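Local coordinates for pectate lyase (Bacillus subtilis, PDB 5AMV), which cleaves polygalacturonate by calcium-dependent elimination, leaving oligosaccharides with an unsaturated galacturonosyl unit at the non-reducing end, at residues Asp161-Phe166 and Gln220-Gln225; Thr236-Tyr241 and Thr267-Arg272. All coordinates share one frame; numbering follows the deposited sequence.

Both contacts belong to the parallel beta-helix of polysaccharide lyase family 1, in which successive coils stack strand on strand. Interaction 1 joins two loops, 161-166 and 220-225, on the side that carries the calcium ion; Asp223 is itself a ligand of the metal, together with Asp184 and Asp227. Interaction 2 pairs 236-241 with 267-272 as neighbouring rungs, where one asparagine from each coil stacks on the other. The centres of interactions 1 and 2 lie about 22 Å apart, and their nearest atoms about 6 Å. The side chain of Met237 is about 11 Å from the calcium, and that of Leu268 about 10 Å from that of Arg279, the inferred catalytic residue.

Interaction 1: Asp161-Phe166 and Gln220-Gln225. With CA (calcium ion), chain C; ACT (acetate ion), chain D.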
# COMPACT_ATOMS: atom_id res chain seq x y z
N ASP A 161 -6.88 8.83 -1.22
CA ASP A 161 -8.26 8.51 -0.89
C ASP A 161 -8.87 7.46 -1.82
O ASP A 161 -9.79 7.76 -2.59
CB ASP A 161 -9.08 9.83 -0.87
CG ASP A 161 -10.44 9.67 -0.19
OD1 ASP A 161 -10.69 8.64 0.44
OD2 ASP A 161 -11.25 10.60 -0.32
N ALA A 162 -8.32 6.23 -1.76
CA ALA A 162 -8.91 5.11 -2.47
C ALA A 162 -10.11 4.61 -1.61
O ALA A 162 -9.96 3.82 -0.66
CB ALA A 162 -7.82 4.01 -2.74
N TYR A 163 -11.29 5.19 -1.89
CA TYR A 163 -12.42 5.18 -0.97
C TYR A 163 -13.49 4.24 -1.50
O TYR A 163 -13.88 4.33 -2.68
CB TYR A 163 -13.02 6.59 -0.93
CG TYR A 163 -14.12 6.86 0.08
CD1 TYR A 163 -15.46 6.54 -0.20
CD2 TYR A 163 -13.81 7.40 1.35
CE1 TYR A 163 -16.45 6.84 0.69
CE2 TYR A 163 -14.83 7.71 2.27
CZ TYR A 163 -16.15 7.38 1.95
OH TYR A 163 -17.16 7.65 2.86
N ASP A 164 -13.97 3.36 -0.63
CA ASP A 164 -15.01 2.39 -1.04
C ASP A 164 -16.32 2.82 -0.39
O ASP A 164 -16.43 2.88 0.85
CB ASP A 164 -14.56 1.00 -0.51
CG ASP A 164 -15.45 -0.14 -0.92
OD1 ASP A 164 -16.62 0.03 -1.30
OD2 ASP A 164 -14.92 -1.29 -0.84
N TYR A 165 -17.34 3.10 -1.22
CA TYR A 165 -18.64 3.48 -0.68
C TYR A 165 -19.41 2.31 -0.04
O TYR A 165 -20.40 2.54 0.63
CB TYR A 165 -19.53 4.08 -1.76
CG TYR A 165 -19.13 5.48 -2.16
CD1 TYR A 165 -19.29 6.55 -1.25
CD2 TYR A 165 -18.59 5.72 -3.42
CE1 TYR A 165 -18.91 7.84 -1.61
CE2 TYR A 165 -18.20 7.00 -3.79
CZ TYR A 165 -18.36 8.03 -2.86
OH TYR A 165 -17.95 9.29 -3.25
N PHE A 166 -18.95 1.07 -0.24
CA PHE A 166 -19.80 -0.11 0.15
C PHE A 166 -18.97 -1.17 0.88
O PHE A 166 -18.92 -2.31 0.45
CB PHE A 166 -20.47 -0.73 -1.10
CG PHE A 166 -21.16 0.31 -1.95
CD1 PHE A 166 -22.40 0.88 -1.53
CD2 PHE A 166 -20.57 0.74 -3.12
CE1 PHE A 166 -23.01 1.89 -2.32
CE2 PHE A 166 -21.18 1.74 -3.92
CZ PHE A 166 -22.39 2.34 -3.49
N GLN A 220 -15.17 1.21 7.87
CA GLN A 220 -13.91 1.51 7.19
C GLN A 220 -14.05 1.62 5.67
O GLN A 220 -14.41 0.65 5.02
CB GLN A 220 -12.86 0.47 7.56
CG GLN A 220 -11.50 0.70 6.91
CD GLN A 220 -10.86 2.05 7.28
OE1 GLN A 220 -10.88 3.01 6.52
NE2 GLN A 220 -10.30 2.11 8.47
N HIS A 221 -13.74 2.80 5.13
CA HIS A 221 -13.83 3.06 3.68
C HIS A 221 -12.52 2.87 2.94
O HIS A 221 -12.51 2.88 1.70
CB HIS A 221 -14.31 4.50 3.43
CG HIS A 221 -15.69 4.76 3.93
ND1 HIS A 221 -16.81 4.32 3.25
CD2 HIS A 221 -16.15 5.41 5.03
CE1 HIS A 221 -17.89 4.68 3.92
NE2 HIS A 221 -17.52 5.34 5.01
N HIS A 222 -11.41 2.79 3.68
CA HIS A 222 -10.11 2.54 3.04
C HIS A 222 -9.55 1.19 3.38
O HIS A 222 -9.88 0.62 4.43
CB HIS A 222 -9.10 3.57 3.55
CG HIS A 222 -9.50 4.98 3.26
ND1 HIS A 222 -9.84 5.87 4.24
CD2 HIS A 222 -9.64 5.63 2.08
CE1 HIS A 222 -10.16 7.03 3.68
NE2 HIS A 222 -10.03 6.91 2.38
N ASP A 223 -8.64 0.71 2.55
CA ASP A 223 -7.86 -0.48 2.84
C ASP A 223 -6.37 -0.11 2.93
O ASP A 223 -5.97 0.71 3.74
CB ASP A 223 -8.13 -1.52 1.74
CG ASP A 223 -7.89 -2.95 2.20
OD1 ASP A 223 -8.34 -3.31 3.31
OD2 ASP A 223 -7.25 -3.72 1.46
N GLY A 224 -5.56 -0.72 2.08
CA GLY A 224 -4.09 -0.45 2.05
C GLY A 224 -3.64 0.72 1.18
O GLY A 224 -4.45 1.37 0.50
N GLN A 225 -2.34 1.02 1.26
CA GLN A 225 -1.69 2.04 0.44
C GLN A 225 -0.90 1.32 -0.66
O GLN A 225 -1.20 1.49 -1.84
CB GLN A 225 -0.78 2.92 1.32
CG GLN A 225 -1.66 3.59 2.37
CD GLN A 225 -0.86 4.58 3.19
OE1 GLN A 225 0.01 4.22 3.94
NE2 GLN A 225 -1.18 5.86 3.00
CA CA C . -5.39 -4.39 0.08
C ACT D . -20.38 8.25 2.15
O ACT D . -19.94 9.38 1.79
OXT ACT D . -19.61 7.25 2.05
CH3 ACT D . -21.80 8.11 2.63
O HOH W 1 -5.28 -5.85 1.91
O HOH W 2 -4.35 -6.20 -0.94
O HOH W 3 -7.35 -4.76 -1.16
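Tyr163 lies along His221 in an offset stack, part of a Tyr163-His221-His222 aromatic cluster that joins two loops of the parallel beta-helix beside its calcium site. His221 can be followed outward. Its CB sits over the Tyr163 ring in a CH-pi contact, 3.7 Å from the ring centroid. CG, anti to the carbonyl carbon (chi1 -64°), sends the imidazole along the tyrosine and lies against CZ; the planes differ by 9°. ND1 donates in the ring plane to Asp164 O, at 2.8 Å and nearly straight. At the tip, CE1 and NE2 each come within 3.2 Å of Tyr163 OH, which stands over the middle of the imidazole. The ND1 bond and the stack together fix the ring's rotation, a worked example of a flat group set by one in-plane bond and one covered face; the backbone bond from Asp164 N to His221 O ties the loops together. Tyr163 OH donates to OXT of an acetate ion, itself probably from the crystallisation liquor, at 2.6 Å.

His222 turns its ring across the line of Asp161, and its NE2 donates to OD1 on the anti side of the carboxylate. His222 ND1 is hydrogen-bonded to Asp208, and Arg206 forms a salt bridge with Asp161 OD2, so this buried pair is held from both ends; the arginine would tend to keep the aspartate ionised. The edge of Tyr163 is turned toward the face of His222 in an offset edge-to-face pair, the planes 82° apart. One residue on, Asp223 OD2 binds the calcium ion at 2.4 Å. In the opposing loop, Asp164 closes an Asx turn, its OD1 accepting from Phe166 N at 2.8 Å.

Interaction 2: Thr236-Tyr241 and Thr267-Arg272; sequences TMSYNY and TLHHNR
The ring of Tyr241 carries the guanidinium of Arg272 flat on one face, the planes 3° apart and the centres separated by 4.3 Å; the arginine, extended from CG to NE, runs along the tyrosine with CD over the same ring. The Tyr239 ring takes His270 CB over its centre, 3.4 Å from the centroid; the His270 ring runs nearly parallel but slid outward, under the phenol oxygen. At the edge of that imidazole, ND1 is hydrogen-bonded to ND1 of His269, whose own face receives Ser238 CB.

These are adjacent parallel rungs of the beta-helix, and Asn240 and Asn271 stack as in an asparagine ladder, their amide planes 7° apart. Asn271 OD1 accepts from Asn240 N at 2.8 Å and weakly from Asn240 ND2. Asn271 ND2 donates to Met237 O from above the carbonyl plane, at 3.0 Å, and that oxygen also accepts from His269 N. Met237 and Leu268 lie side by side on the other face from His269.

His270 NE2 is hydrogen-bonded to Asp380 and His269 NE2 to Asp12. The ND1-ND1 bond needs a hydrogen on one atom and a lone pair on the other, so the imidazoles probably differ in protonation there; Glu296, salt-bridged to Arg272 NE, probably offsets the charge on Tyr241.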
# COMPACT_ATOMS: atom_id res chain seq x y z
N THR A 236 10.93 -3.12 -5.17
CA THR A 236 11.59 -2.12 -4.36
C THR A 236 10.62 -0.96 -4.17
O THR A 236 10.09 -0.48 -5.17
CB THR A 236 12.87 -1.62 -5.03
OG1 THR A 236 13.81 -2.72 -5.08
CG2 THR A 236 13.53 -0.46 -4.24
N MET A 237 10.41 -0.51 -2.92
CA MET A 237 9.62 0.72 -2.70
C MET A 237 10.54 1.68 -1.93
O MET A 237 10.95 1.37 -0.80
CB MET A 237 8.37 0.43 -1.88
CG MET A 237 7.51 -0.73 -2.41
SD MET A 237 5.94 -0.72 -1.52
CE MET A 237 5.32 -2.29 -2.14
N SER A 238 10.88 2.80 -2.57
CA SER A 238 11.87 3.71 -2.04
C SER A 238 11.37 5.14 -2.05
O SER A 238 10.65 5.53 -2.96
CB SER A 238 13.20 3.61 -2.83
OG SER A 238 13.02 3.84 -4.23
N TYR A 239 11.78 5.92 -1.04
CA TYR A 239 11.51 7.37 -1.01
C TYR A 239 10.04 7.72 -1.16
O TYR A 239 9.71 8.78 -1.75
CB TYR A 239 12.39 8.09 -2.06
CG TYR A 239 13.87 8.06 -1.73
CD1 TYR A 239 14.39 8.95 -0.77
CD2 TYR A 239 14.72 7.13 -2.32
CE1 TYR A 239 15.74 8.92 -0.42
CE2 TYR A 239 16.07 7.10 -1.98
CZ TYR A 239 16.57 7.98 -1.03
OH TYR A 239 17.90 7.95 -0.68
N ASN A 240 9.15 6.87 -0.63
CA ASN A 240 7.76 7.24 -0.65
C ASN A 240 7.31 7.89 0.63
O ASN A 240 7.96 7.69 1.67
CB ASN A 240 6.87 6.03 -0.96
CG ASN A 240 7.26 5.34 -2.25
OD1 ASN A 240 7.05 5.87 -3.35
ND2 ASN A 240 7.83 4.15 -2.12
N TYR A 241 6.21 8.64 0.57
CA TYR A 241 5.71 9.35 1.75
C TYR A 241 4.28 8.88 2.04
O TYR A 241 3.33 9.25 1.31
CB TYR A 241 5.77 10.87 1.54
CG TYR A 241 5.33 11.75 2.72
CD1 TYR A 241 5.19 11.23 4.03
CD2 TYR A 241 5.10 13.12 2.52
CE1 TYR A 241 4.80 12.04 5.07
CE2 TYR A 241 4.72 13.93 3.57
CZ TYR A 241 4.59 13.39 4.84
OH TYR A 241 4.21 14.18 5.89
N THR A 267 12.06 -4.82 -0.93
CA THR A 267 12.94 -3.91 -0.21
C THR A 267 12.22 -2.59 0.02
O THR A 267 11.75 -1.99 -0.93
CB THR A 267 14.23 -3.66 -1.00
OG1 THR A 267 14.91 -4.90 -1.20
CG2 THR A 267 15.20 -2.68 -0.30
N LEU A 268 12.16 -2.17 1.28
CA LEU A 268 11.61 -0.86 1.61
C LEU A 268 12.71 0.02 2.14
O LEU A 268 13.27 -0.28 3.20
CB LEU A 268 10.53 -0.96 2.71
CG LEU A 268 9.37 -1.92 2.42
CD1 LEU A 268 8.37 -1.84 3.55
CD2 LEU A 268 8.64 -1.57 1.13
N HIS A 269 13.01 1.10 1.43
CA HIS A 269 13.99 2.02 2.01
C HIS A 269 13.70 3.49 1.79
O HIS A 269 13.10 3.86 0.80
CB HIS A 269 15.44 1.63 1.59
CG HIS A 269 15.80 1.96 0.16
ND1 HIS A 269 16.28 3.19 -0.22
CD2 HIS A 269 15.75 1.20 -0.97
CE1 HIS A 269 16.51 3.19 -1.52
NE2 HIS A 269 16.21 1.99 -2.00
N HIS A 270 14.18 4.32 2.73
CA HIS A 270 13.98 5.77 2.71
C HIS A 270 12.53 6.21 2.56
O HIS A 270 12.25 7.32 2.05
CB HIS A 270 14.87 6.40 1.64
CG HIS A 270 16.33 6.29 1.92
ND1 HIS A 270 17.11 5.26 1.41
CD2 HIS A 270 17.17 7.07 2.65
CE1 HIS A 270 18.36 5.41 1.82
NE2 HIS A 270 18.42 6.49 2.58
N ASN A 271 11.62 5.36 3.01
CA ASN A 271 10.24 5.80 3.11
C ASN A 271 9.91 6.54 4.39
O ASN A 271 10.51 6.30 5.45
CB ASN A 271 9.31 4.61 2.97
CG ASN A 271 9.55 3.87 1.68
OD1 ASN A 271 9.22 4.36 0.58
ND2 ASN A 271 10.12 2.65 1.79
N ARG A 272 8.95 7.45 4.28
CA ARG A 272 8.46 8.21 5.42
C ARG A 272 7.04 7.78 5.76
O ARG A 272 6.23 7.68 4.84
CB ARG A 272 8.48 9.70 5.06
CG ARG A 272 8.06 10.62 6.20
CD ARG A 272 8.18 12.09 5.74
NE ARG A 272 7.84 12.98 6.86
CZ ARG A 272 7.65 14.29 6.73
NH1 ARG A 272 7.76 14.86 5.53
NH2 ARG A 272 7.38 15.02 7.80